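Catalase (Pseudomonas syringae, PDB 1M7S) decomposes hydrogen peroxide into water and oxygen at a haem group, protecting the cell from the toxic effects of the peroxide. Local coordinates at the interface of chains A and B and the interface of chains A and C. Coordinates in Å, arbitrary orientation; residue numbers count along the deposited sequence, not the author numbering. Chains: chain A/B/C, Catalase.

Contact 1: the interface of chains A and B. Residues chain A 14-18, 31, 34; chain B 133-135.
A:Ser18 and B:Asp133 carry the polar part of this subunit interface, where the N-terminal arm of one catalase chain lies against a short 3-10 turn of its neighbour. The carboxylate of B:Asp133 takes both donors of the serine. The hydroxyl OG of A:Ser18 gives a short bond of 2.6 Å to OD1 of B:Asp133, on its syn lone pair. The backbone N of A:Ser18 reaches OD2 of B:Asp133 at 2.9 Å from above the carboxylate plane, in a nearly straight bond. Serine suits the place because, with OG turned beside its own backbone N (chi1 -58°), the two donors point at one carboxylate. OD1 of B:Asp133 also accepts the backbone N of B:Ile135 on its anti side at 3.1 Å, a bond like that of an N-cap, which would help fix the rotation of the carboxylate. A water joins OD2 of B:Asp133 to the amide oxygen OD1 of A:Asn17, 2.6 Å from each.

Apolar packing centres on B:Ile135, which buries 75 Å². Its branched shape serves two surfaces: methyl CG2 presses on the backbone of A:Gln16, 3.4 Å from the carbonyl O, while CD1 of B:Ile135 lies 3.9 Å from O of A:Asn17. The CD1 methyl of A:Leu34 packs at the base of the side chain, 3.7 Å from CA of B:Ile135 and near its CB.

Within chain A, A:Asp14 shapes the arm. Its OD1 accepts the backbone N of A:Gln16 and of A:Asn17 from the same face, and its OD2 holds the side-chain ND2 of A:Asn17 at 3.1 Å, in the amide plane.

Residues 14-18 form an irregular loop just before strand 20-21; A:Asp31 caps helix 32-41 through the N of A:Leu34, and B:Ile135 belongs to 3-10 helix 134-136, directly ahead of helix 137-144.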
# COMPACT_ATOMS: atom_id res chain seq x y z
N ASP A 14 -15.80 -5.42 28.14
CA ASP A 14 -16.94 -6.18 27.62
C ASP A 14 -16.65 -6.45 26.12
O ASP A 14 -16.44 -5.51 25.35
CB ASP A 14 -18.26 -5.47 27.82
CG ASP A 14 -19.52 -6.21 27.43
OD1 ASP A 14 -19.50 -7.22 26.69
OD2 ASP A 14 -20.63 -5.82 27.88
N ASN A 15 -16.53 -7.73 25.78
CA ASN A 15 -16.25 -8.03 24.36
C ASN A 15 -17.49 -8.48 23.61
O ASN A 15 -17.39 -9.11 22.53
CB ASN A 15 -15.14 -9.09 24.30
CG ASN A 15 -14.53 -9.23 22.93
OD1 ASN A 15 -14.24 -8.21 22.29
ND2 ASN A 15 -14.33 -10.47 22.49
N GLN A 16 -18.66 -8.45 24.27
CA GLN A 16 -19.89 -8.94 23.68
C GLN A 16 -20.86 -7.85 23.26
O GLN A 16 -21.71 -8.19 22.44
CB GLN A 16 -20.69 -9.89 24.61
CG GLN A 16 -19.76 -10.83 25.40
CD GLN A 16 -18.80 -11.64 24.56
OE1 GLN A 16 -19.11 -12.04 23.44
NE2 GLN A 16 -17.59 -11.84 25.12
N ASN A 17 -20.77 -6.66 23.84
CA ASN A 17 -21.70 -5.60 23.50
C ASN A 17 -20.96 -4.32 23.15
O ASN A 17 -20.01 -3.91 23.85
CB ASN A 17 -22.54 -5.25 24.78
CG ASN A 17 -23.34 -6.47 25.19
OD1 ASN A 17 -24.23 -6.92 24.46
ND2 ASN A 17 -22.98 -7.04 26.32
N SER A 18 -21.34 -3.66 22.04
CA SER A 18 -20.76 -2.37 21.73
C SER A 18 -21.31 -1.33 22.73
O SER A 18 -22.39 -1.54 23.33
CB SER A 18 -21.27 -1.86 20.34
OG SER A 18 -20.89 -2.89 19.39
N ASP A 31 -16.10 3.98 21.25
CA ASP A 31 -15.88 2.60 21.61
C ASP A 31 -14.60 2.15 20.89
O ASP A 31 -14.63 1.48 19.84
CB ASP A 31 -17.05 1.71 21.16
CG ASP A 31 -16.91 0.34 21.80
OD1 ASP A 31 -17.95 -0.32 21.93
OD2 ASP A 31 -15.76 -0.09 22.14
N LEU A 34 -14.46 -1.69 19.89
CA LEU A 34 -15.16 -1.99 18.62
C LEU A 34 -14.32 -1.55 17.42
O LEU A 34 -14.12 -2.30 16.43
CB LEU A 34 -16.53 -1.32 18.62
CG LEU A 34 -17.33 -1.36 17.33
CD1 LEU A 34 -17.74 -2.81 17.03
CD2 LEU A 34 -18.57 -0.49 17.50
N ASP B 133 -24.66 -8.15 17.27
CA ASP B 133 -23.87 -6.98 17.68
C ASP B 133 -22.61 -7.03 16.83
O ASP B 133 -22.01 -8.07 16.79
CB ASP B 133 -23.61 -6.94 19.19
CG ASP B 133 -23.01 -5.60 19.62
OD1 ASP B 133 -22.04 -5.13 18.98
OD2 ASP B 133 -23.49 -4.91 20.58
N ALA B 134 -22.23 -5.96 16.13
CA ALA B 134 -21.07 -5.99 15.25
C ALA B 134 -19.73 -6.19 15.95
O ALA B 134 -18.75 -6.60 15.29
CB ALA B 134 -21.07 -4.69 14.42
N ILE B 135 -19.68 -6.03 17.26
CA ILE B 135 -18.45 -6.28 18.03
C ILE B 135 -18.05 -7.74 17.97
O ILE B 135 -16.88 -8.04 18.14
CB ILE B 135 -18.58 -5.73 19.48
CG1 ILE B 135 -17.19 -5.62 20.14
CG2 ILE B 135 -19.47 -6.62 20.34
CD1 ILE B 135 -17.25 -4.56 21.24
O HOH W 1 -25.18 -5.80 22.34

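Contact 2: the interface of chains A and C. Residues chain A 6, 8, 10, 32; chain C 116-117, 311-315.
The guanidinium of A:Arg6 has the CG2 methyl of A:Val32 on one face, 3.6 Å above its plane and towards the rim, while the carbonyl carbon of C:Leu313 lies in plane at its edge. This is a subunit interface of the catalase, where the N-terminal arm of chain A lies on the loop 311-315 of chain C. A second set of flat groups, the amides of A:Asn8 and C:Asn312, run past each other in opposite directions with planes 18° apart; here the contact is through CB of A:Asn8, 3.6 Å from OD1 of C:Asn312.

The polar centre is the backbone O of C:Leu313, gripped by two side chains from opposite faces of its carbonyl plane. NH1 of A:Arg6 donates to it at 2.9 Å, with the oxygen lying 22° out of the guanidinium plane. ND2 of A:Asn8 donates to the same O of C:Leu313 at 2.9 Å, with the acceptor in its amide plane. Arginine suits the task because its chain, bent at chi3, also turns NE towards a water, 2.6 Å away, which reaches O of C:Ala311 in turn. Asparagine suits its own because CG sits between the backbone N and carbonyl carbon (chi1 72°), from where its OD1 accepts the N of A:Ala10 while ND2 faces across. That internal bond helps hold the amide's rotation.

Small residues fill in around these bonds. The methyl of A:Ala10 sits against the C:Leu313-C:Val314 backbone, with CB 4.1 Å from CA of C:Val314, and CG1 of A:Val32 meets CB of C:Ala311 at 3.9 Å.

Chain A contributes the loop near its N terminus, with A:Val32 opening helix 32-41. Chain C offers the loop 311-315, extended from C:Leu313 on, shortly before strand 317-319; C:Asp116, leading into strand 117-124, lies close to A:Ala10.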
# COMPACT_ATOMS: atom_id res chain seq x y z
N ARG A 6 -6.62 -5.07 24.34
CA ARG A 6 -6.53 -4.29 23.10
C ARG A 6 -5.06 -4.35 22.65
O ARG A 6 -4.24 -4.97 23.34
CB ARG A 6 -7.02 -2.87 23.30
CG ARG A 6 -8.47 -2.70 23.72
CD ARG A 6 -9.07 -1.37 23.28
NE ARG A 6 -8.22 -0.25 23.64
CZ ARG A 6 -8.08 0.41 24.80
NH1 ARG A 6 -7.20 1.40 24.90
NH2 ARG A 6 -8.85 0.07 25.80
N ASN A 8 -2.78 -2.05 22.54
CA ASN A 8 -1.89 -1.33 23.45
C ASN A 8 -1.73 -2.02 24.82
O ASN A 8 -1.14 -1.39 25.74
CB ASN A 8 -2.39 0.07 23.77
CG ASN A 8 -3.63 0.09 24.67
OD1 ASN A 8 -4.39 -0.88 24.72
ND2 ASN A 8 -3.83 1.20 25.41
N ALA A 10 -4.13 -2.68 27.05
CA ALA A 10 -5.18 -2.38 28.04
C ALA A 10 -6.24 -3.46 28.01
O ALA A 10 -6.59 -3.98 26.94
CB ALA A 10 -5.75 -0.99 27.83
N VAL A 32 -13.46 2.35 21.53
CA VAL A 32 -12.17 2.01 20.94
C VAL A 32 -11.98 0.51 20.73
O VAL A 32 -11.24 0.16 19.78
CB VAL A 32 -11.01 2.64 21.73
CG1 VAL A 32 -11.21 4.16 21.78
CG2 VAL A 32 -10.90 2.14 23.15
N ASP C 116 -0.29 -1.02 32.92
CA ASP C 116 -1.64 -1.43 32.51
C ASP C 116 -1.75 -1.33 30.98
O ASP C 116 -2.88 -1.40 30.48
CB ASP C 116 -2.70 -0.49 33.08
CG ASP C 116 -2.72 -0.38 34.59
OD1 ASP C 116 -2.33 -1.37 35.25
OD2 ASP C 116 -3.12 0.71 35.09
N GLY C 117 -0.67 -1.02 30.29
CA GLY C 117 -0.74 -0.81 28.84
C GLY C 117 -0.24 0.56 28.47
O GLY C 117 0.06 1.41 29.32
N ALA C 311 -6.72 7.35 21.39
CA ALA C 311 -7.42 6.10 21.67
C ALA C 311 -6.61 5.11 22.49
O ALA C 311 -7.18 4.08 22.95
CB ALA C 311 -7.81 5.45 20.33
N ASN C 312 -5.31 5.30 22.65
CA ASN C 312 -4.48 4.43 23.49
C ASN C 312 -4.73 4.87 24.95
O ASN C 312 -4.03 5.71 25.48
CB ASN C 312 -2.98 4.52 23.18
CG ASN C 312 -2.57 3.81 21.91
OD1 ASN C 312 -3.24 2.83 21.56
ND2 ASN C 312 -1.58 4.30 21.15
N LEU C 313 -5.75 4.31 25.55
CA LEU C 313 -6.26 4.56 26.87
C LEU C 313 -6.04 3.36 27.77
O LEU C 313 -5.85 2.24 27.29
CB LEU C 313 -7.77 4.81 26.72
CG LEU C 313 -8.17 6.02 25.90
CD1 LEU C 313 -9.59 5.89 25.34
CD2 LEU C 313 -8.08 7.27 26.77
N VAL C 314 -5.97 3.55 29.09
CA VAL C 314 -5.85 2.45 30.04
C VAL C 314 -6.98 2.62 31.08
O VAL C 314 -7.52 3.72 31.21
CB VAL C 314 -4.51 2.48 30.80
CG1 VAL C 314 -3.34 2.16 29.86
CG2 VAL C 314 -4.29 3.85 31.43
N PRO C 315 -7.33 1.58 31.78
CA PRO C 315 -8.34 1.61 32.82
C PRO C 315 -8.04 2.76 33.78
O PRO C 315 -6.91 2.95 34.25
CB PRO C 315 -8.29 0.27 33.56
CG PRO C 315 -7.54 -0.61 32.58
CD PRO C 315 -6.69 0.27 31.68
O HOH W 2 -7.20 1.41 21.88

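Contact 1 and contact 2 lie about 16 Å apart and draw on the same stretch of chain A: the N-terminal arm supplies A:Arg6, A:Asn8 and A:Ala10 to chain C and residues 14-18 to chain B, and helix 32-41 lends A:Val32 to one and A:Leu34 to the other. One arm thus ties two neighbours at once, in keeping with the tetramer of the deposited assembly and its two-fold interfaces. Contact 2 is about 20 Å from C:Asn124 and 22 Å from C:His52, whereas contact 1 is about 36 Å from chain A's own A:His52; a role in assembly is likely for both.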